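Local coordinates for flagella basal body P-ring formation protein FlgA (Salmonella typhimurium, PDB 3TEE), which takes part in assembly of the flagellar P-ring in the periplasm, probably as a chaperone or modulator of that process, at residues 69-81 against 92-104. Sequence-based numbering, arbitrary orientation.
With GOL (glycerol), chain D.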
loop_
_atom_site.group_PDB
_atom_site.type_symbol
_atom_site.label_atom_id
_atom_site.label_comp_id
_atom_site.label_asym_id
_atom_site.label_seq_id
_atom_site.Cartn_x
_atom_site.Cartn_y
_atom_site.Cartn_z
ATOM N N ASN A 69 -7.595 10.020 -23.104
ATOM C CA ASN A 69 -8.439 9.499 -22.045
ATOM C C ASN A 69 -8.341 7.962 -22.165
ATOM O O ASN A 69 -8.533 7.403 -23.243
ATOM C CB ASN A 69 -9.890 9.966 -22.170
ATOM C CG ASN A 69 -10.754 9.320 -21.096
ATOM O OD1 ASN A 69 -11.420 8.321 -21.333
ATOM N ND2 ASN A 69 -10.622 9.768 -19.863
ATOM N N VAL A 70 -8.011 7.308 -21.069
ATOM C CA VAL A 70 -7.877 5.849 -21.057
ATOM C C VAL A 70 -8.940 5.255 -20.131
ATOM O O VAL A 70 -8.890 5.431 -18.921
ATOM C CB VAL A 70 -6.449 5.410 -20.651
ATOM C CG1 VAL A 70 -6.312 3.883 -20.621
ATOM C CG2 VAL A 70 -5.389 6.050 -21.549
ATOM N N GLN A 71 -9.890 4.549 -20.713
ATOM C CA GLN A 71 -10.908 3.831 -19.928
ATOM C C GLN A 71 -10.338 2.445 -19.655
ATOM O O GLN A 71 -9.968 1.745 -20.599
ATOM C CB GLN A 71 -12.219 3.712 -20.716
ATOM C CG GLN A 71 -12.855 5.050 -21.086
ATOM C CD GLN A 71 -14.197 4.896 -21.766
ATOM O OE1 GLN A 71 -14.573 3.826 -22.255
ATOM N NE2 GLN A 71 -14.983 5.961 -21.762
ATOM N N ALA A 72 -10.196 2.066 -18.375
ATOM C CA ALA A 72 -9.647 0.748 -18.042
ATOM C C ALA A 72 -10.608 0.055 -17.107
ATOM O O ALA A 72 -10.983 0.638 -16.086
ATOM C CB ALA A 72 -8.259 0.874 -17.404
ATOM N N THR A 73 -11.102 -1.129 -17.509
ATOM C CA THR A 73 -12.047 -1.926 -16.698
ATOM C C THR A 73 -11.283 -3.127 -16.146
ATOM O O THR A 73 -10.505 -3.751 -16.864
ATOM C CB THR A 73 -13.319 -2.320 -17.495
ATOM O OG1 THR A 73 -13.957 -1.138 -17.964
ATOM C CG2 THR A 73 -14.348 -3.090 -16.649
ATOM N N GLY A 74 -11.475 -3.389 -14.855
ATOM C CA GLY A 74 -10.806 -4.479 -14.171
ATOM C C GLY A 74 -11.298 -4.603 -12.745
ATOM O O GLY A 74 -12.259 -3.934 -12.337
ATOM N N ASN A 75 -10.633 -5.482 -11.981
ATOM C CA ASN A 75 -11.018 -5.766 -10.611
ATOM C C ASN A 75 -10.427 -4.785 -9.595
ATOM O O ASN A 75 -9.336 -4.225 -9.770
ATOM C CB ASN A 75 -10.703 -7.243 -10.246
ATOM C CG ASN A 75 -11.631 -8.260 -10.902
ATOM O OD1 ASN A 75 -12.799 -7.994 -11.189
ATOM N ND2 ASN A 75 -11.155 -9.473 -11.113
ATOM N N TYR A 76 -11.206 -4.530 -8.553
ATOM C CA TYR A 76 -10.786 -3.689 -7.439
ATOM C C TYR A 76 -11.469 -4.263 -6.194
ATOM O O TYR A 76 -12.419 -5.039 -6.309
ATOM C CB TYR A 76 -11.147 -2.209 -7.669
ATOM C CG TYR A 76 -12.628 -1.922 -7.722
ATOM C CD1 TYR A 76 -13.327 -1.552 -6.572
ATOM C CD2 TYR A 76 -13.334 -2.009 -8.921
ATOM C CE1 TYR A 76 -14.684 -1.251 -6.621
ATOM C CE2 TYR A 76 -14.698 -1.758 -8.972
ATOM C CZ TYR A 76 -15.368 -1.380 -7.816
ATOM O OH TYR A 76 -16.694 -1.097 -7.858
ATOM N N VAL A 77 -10.972 -3.893 -5.035
ATOM C CA VAL A 77 -11.489 -4.400 -3.772
ATOM C C VAL A 77 -12.628 -3.481 -3.328
ATOM O O VAL A 77 -12.443 -2.267 -3.239
ATOM C CB VAL A 77 -10.351 -4.554 -2.710
ATOM C CG1 VAL A 77 -10.897 -5.105 -1.382
ATOM C CG2 VAL A 77 -9.226 -5.463 -3.242
ATOM N N ALA A 78 -13.799 -4.080 -3.030
ATOM C CA ALA A 78 -14.996 -3.392 -2.545
ATOM C C ALA A 78 -15.496 -4.075 -1.258
ATOM O O ALA A 78 -15.264 -5.264 -1.037
ATOM C CB ALA A 78 -16.100 -3.436 -3.614
ATOM N N VAL A 79 -16.216 -3.326 -0.438
ATOM C CA VAL A 79 -16.854 -3.831 0.794
ATOM C C VAL A 79 -18.042 -4.744 0.381
ATOM O O VAL A 79 -18.826 -4.380 -0.517
ATOM C CB VAL A 79 -17.308 -2.645 1.660
ATOM C CG1 VAL A 79 -17.973 -3.121 2.954
ATOM C CG2 VAL A 79 -16.098 -1.755 1.999
ATOM N N ALA A 80 -18.099 -5.954 0.951
ATOM C CA ALA A 80 -19.154 -6.939 0.657
ATOM C C ALA A 80 -20.181 -7.062 1.795
ATOM O O ALA A 80 -21.250 -7.629 1.568
ATOM C CB ALA A 80 -18.539 -8.309 0.386
ATOM N N ALA A 81 -19.839 -6.596 3.005
ATOM C CA ALA A 81 -20.741 -6.637 4.169
ATOM C C ALA A 81 -20.412 -5.446 5.023
ATOM O O ALA A 81 -19.271 -4.997 4.958
ATOM C CB ALA A 81 -20.527 -7.928 4.976
ATOM N N ALA A 92 -15.108 -12.561 4.105
ATOM C CA ALA A 92 -16.550 -12.465 4.318
ATOM C C ALA A 92 -17.049 -11.024 4.135
ATOM O O ALA A 92 -18.233 -10.821 3.887
ATOM C CB ALA A 92 -16.904 -12.955 5.720
ATOM N N ASN A 93 -16.169 -10.023 4.258
ATOM C CA ASN A 93 -16.646 -8.634 4.187
ATOM C C ASN A 93 -16.013 -7.726 3.121
ATOM O O ASN A 93 -16.371 -6.560 3.041
ATOM C CB ASN A 93 -16.643 -8.001 5.586
ATOM C CG ASN A 93 -15.264 -7.842 6.179
ATOM O OD1 ASN A 93 -14.260 -7.847 5.469
ATOM N ND2 ASN A 93 -15.189 -7.599 7.478
ATOM N N VAL A 94 -15.032 -8.240 2.347
ATOM C CA VAL A 94 -14.413 -7.486 1.238
ATOM C C VAL A 94 -14.245 -8.446 0.092
ATOM O O VAL A 94 -13.862 -9.600 0.324
ATOM C CB VAL A 94 -13.064 -6.765 1.546
ATOM C CG1 VAL A 94 -13.233 -5.645 2.562
ATOM C CG2 VAL A 94 -11.969 -7.754 1.967
ATOM N N THR A 95 -14.520 -7.987 -1.140
ATOM C CA THR A 95 -14.412 -8.831 -2.331
ATOM C C THR A 95 -13.916 -8.048 -3.541
ATOM O O THR A 95 -13.862 -6.828 -3.529
ATOM C CB THR A 95 -15.796 -9.417 -2.697
ATOM O OG1 THR A 95 -16.697 -8.358 -3.037
ATOM C CG2 THR A 95 -16.376 -10.235 -1.600
ATOM N N LEU A 96 -13.704 -8.762 -4.625
ATOM C CA LEU A 96 -13.298 -8.178 -5.898
ATOM C C LEU A 96 -14.540 -7.915 -6.703
ATOM O O LEU A 96 -15.391 -8.789 -6.844
ATOM C CB LEU A 96 -12.375 -9.143 -6.657
ATOM C CG LEU A 96 -10.943 -9.309 -6.179
ATOM C CD1 LEU A 96 -10.231 -10.271 -7.097
ATOM C CD2 LEU A 96 -10.146 -7.976 -6.227
ATOM N N LYS A 97 -14.651 -6.691 -7.214
ATOM C CA LYS A 97 -15.723 -6.208 -8.036
ATOM C C LYS A 97 -15.091 -5.746 -9.355
ATOM O O LYS A 97 -13.945 -5.268 -9.362
ATOM C CB LYS A 97 -16.364 -5.023 -7.305
ATOM C CG LYS A 97 -17.760 -4.702 -7.753
ATOM C CD LYS A 97 -18.501 -3.916 -6.682
ATOM C CE LYS A 97 -19.889 -3.551 -7.153
ATOM N NZ LYS A 97 -20.633 -2.779 -6.125
ATOM N N ARG A 98 -15.826 -5.872 -10.459
ATOM C CA ARG A 98 -15.362 -5.440 -11.780
ATOM C C ARG A 98 -15.922 -4.047 -12.042
ATOM O O ARG A 98 -17.116 -3.811 -11.854
ATOM C CB ARG A 98 -15.848 -6.417 -12.879
ATOM C CG ARG A 98 -15.418 -6.000 -14.316
ATOM C CD ARG A 98 -16.147 -6.763 -15.457
ATOM N NE ARG A 98 -15.739 -6.321 -16.815
ATOM C CZ ARG A 98 -14.509 -6.477 -17.286
ATOM N NH1 ARG A 98 -14.191 -6.029 -18.495
ATOM N NH2 ARG A 98 -13.572 -7.036 -16.534
ATOM N N GLY A 99 -15.061 -3.119 -12.453
ATOM C CA GLY A 99 -15.541 -1.774 -12.732
ATOM C C GLY A 99 -14.513 -0.934 -13.456
ATOM O O GLY A 99 -13.380 -1.378 -13.692
ATOM N N ARG A 100 -14.901 0.302 -13.754
ATOM C CA ARG A 100 -14.055 1.290 -14.405
ATOM C C ARG A 100 -13.016 1.842 -13.403
ATOM O O ARG A 100 -13.331 2.667 -12.518
ATOM C CB ARG A 100 -14.940 2.385 -15.024
ATOM C CG ARG A 100 -15.594 1.968 -16.356
ATOM C CD ARG A 100 -14.644 2.135 -17.565
ATOM N NE ARG A 100 -14.256 3.540 -17.706
ATOM C CZ ARG A 100 -15.021 4.479 -18.256
ATOM N NH1 ARG A 100 -16.189 4.158 -18.802
ATOM N NH2 ARG A 100 -14.615 5.736 -18.287
ATOM N N LEU A 101 -11.773 1.332 -13.508
ATOM C CA LEU A 101 -10.652 1.742 -12.636
ATOM C C LEU A 101 -10.413 3.237 -12.677
ATOM O O LEU A 101 -10.089 3.830 -11.657
ATOM C CB LEU A 101 -9.348 0.996 -13.016
ATOM C CG LEU A 101 -9.449 -0.531 -13.101
ATOM C CD1 LEU A 101 -8.110 -1.124 -13.559
ATOM C CD2 LEU A 101 -9.892 -1.153 -11.767
ATOM N N ASP A 102 -10.604 3.845 -13.848
ATOM C CA ASP A 102 -10.403 5.279 -14.063
ATOM C C ASP A 102 -11.512 6.102 -13.396
ATOM O O ASP A 102 -11.401 7.323 -13.338
ATOM C CB ASP A 102 -10.296 5.613 -15.571
ATOM C CG ASP A 102 -11.499 5.147 -16.360
ATOM O OD1 ASP A 102 -11.715 3.893 -16.443
ATOM O OD2 ASP A 102 -12.238 6.018 -16.895
ATOM N N GLN A 103 -12.577 5.449 -12.901
ATOM C CA GLN A 103 -13.652 6.179 -12.189
ATOM C C GLN A 103 -13.619 5.924 -10.686
ATOM O O GLN A 103 -14.462 6.443 -9.948
ATOM C CB GLN A 103 -15.030 5.881 -12.785
ATOM C CG GLN A 103 -15.202 6.544 -14.161
ATOM C CD GLN A 103 -16.447 6.135 -14.878
ATOM O OE1 GLN A 103 -17.008 5.058 -14.654
ATOM N NE2 GLN A 103 -16.903 6.995 -15.773
ATOM N N LEU A 104 -12.636 5.160 -10.229
ATOM C CA LEU A 104 -12.508 4.820 -8.822
ATOM C C LEU A 104 -12.017 5.996 -7.974
ATOM O O LEU A 104 -11.218 6.811 -8.464
ATOM C CB LEU A 104 -11.529 3.651 -8.645
ATOM C CG LEU A 104 -12.002 2.265 -9.070
ATOM C CD1 LEU A 104 -10.861 1.274 -8.897
ATOM C CD2 LEU A 104 -13.259 1.815 -8.201
HETATM C C1 GOL D . -11.056 10.061 -15.935
HETATM O O1 GOL D . -11.516 11.194 -15.166
HETATM C C2 GOL D . -12.156 9.168 -16.471
HETATM O O2 GOL D . -11.653 8.472 -17.588
HETATM C C3 GOL D . -13.480 9.911 -16.832
HETATM O O3 GOL D . -14.372 9.025 -17.561
HETATM O O HOH W 1 -12.739 -7.950 -13.949
HETATM O O HOH W 2 -18.284 -0.240 -5.923
HETATM O O HOH W 3 -18.400 -1.587 -9.968
#
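L104 and K97 pack on opposite faces of the Y76 ring. L104 CD2 sits almost over its centre, 3.6 Å from the centroid and 5° off the normal, while K97 CB lies nearer the rim of the other face, both as CH-pi contacts. A chi1 of 65° puts Y76 CG between its backbone N and carbonyl carbon, bringing the ring edge to the partner strand, CE2 3.8 Å from G99 N; a CB on G99 would fall about 2.8 Å from CE2. K97 runs alongside in the same direction, its CD 3.5 Å from Y76 OH, a hydroxyl bonded to two waters. Strands 62-79 and 94-100, consecutive in sequence, form a long-connection antiparallel beta hairpin, with hydrogen-bonded pairs G74/G99, Y76/K97 and A78/T95. On the face bearing T73 and N75, T73 CG2 lies over one face of the R98 guanidinium, toward its rim; salt bridges to D20 and E21 hold that guanidinium. At the T73/R100 end of the ladder, Q71 stacks its amide on the R100 guanidinium, the planes 25° apart. The bent R100 chain forms a side-on salt bridge with D102, NE to OD1 and NH2 to OD2, each through the syn lone pair. D102 OD1 also accepts A72 N at 3.1 Å, from above the carboxylate plane, whereas OD2 accepts from O2 of a glycerol, probably from the crystallisation liquor.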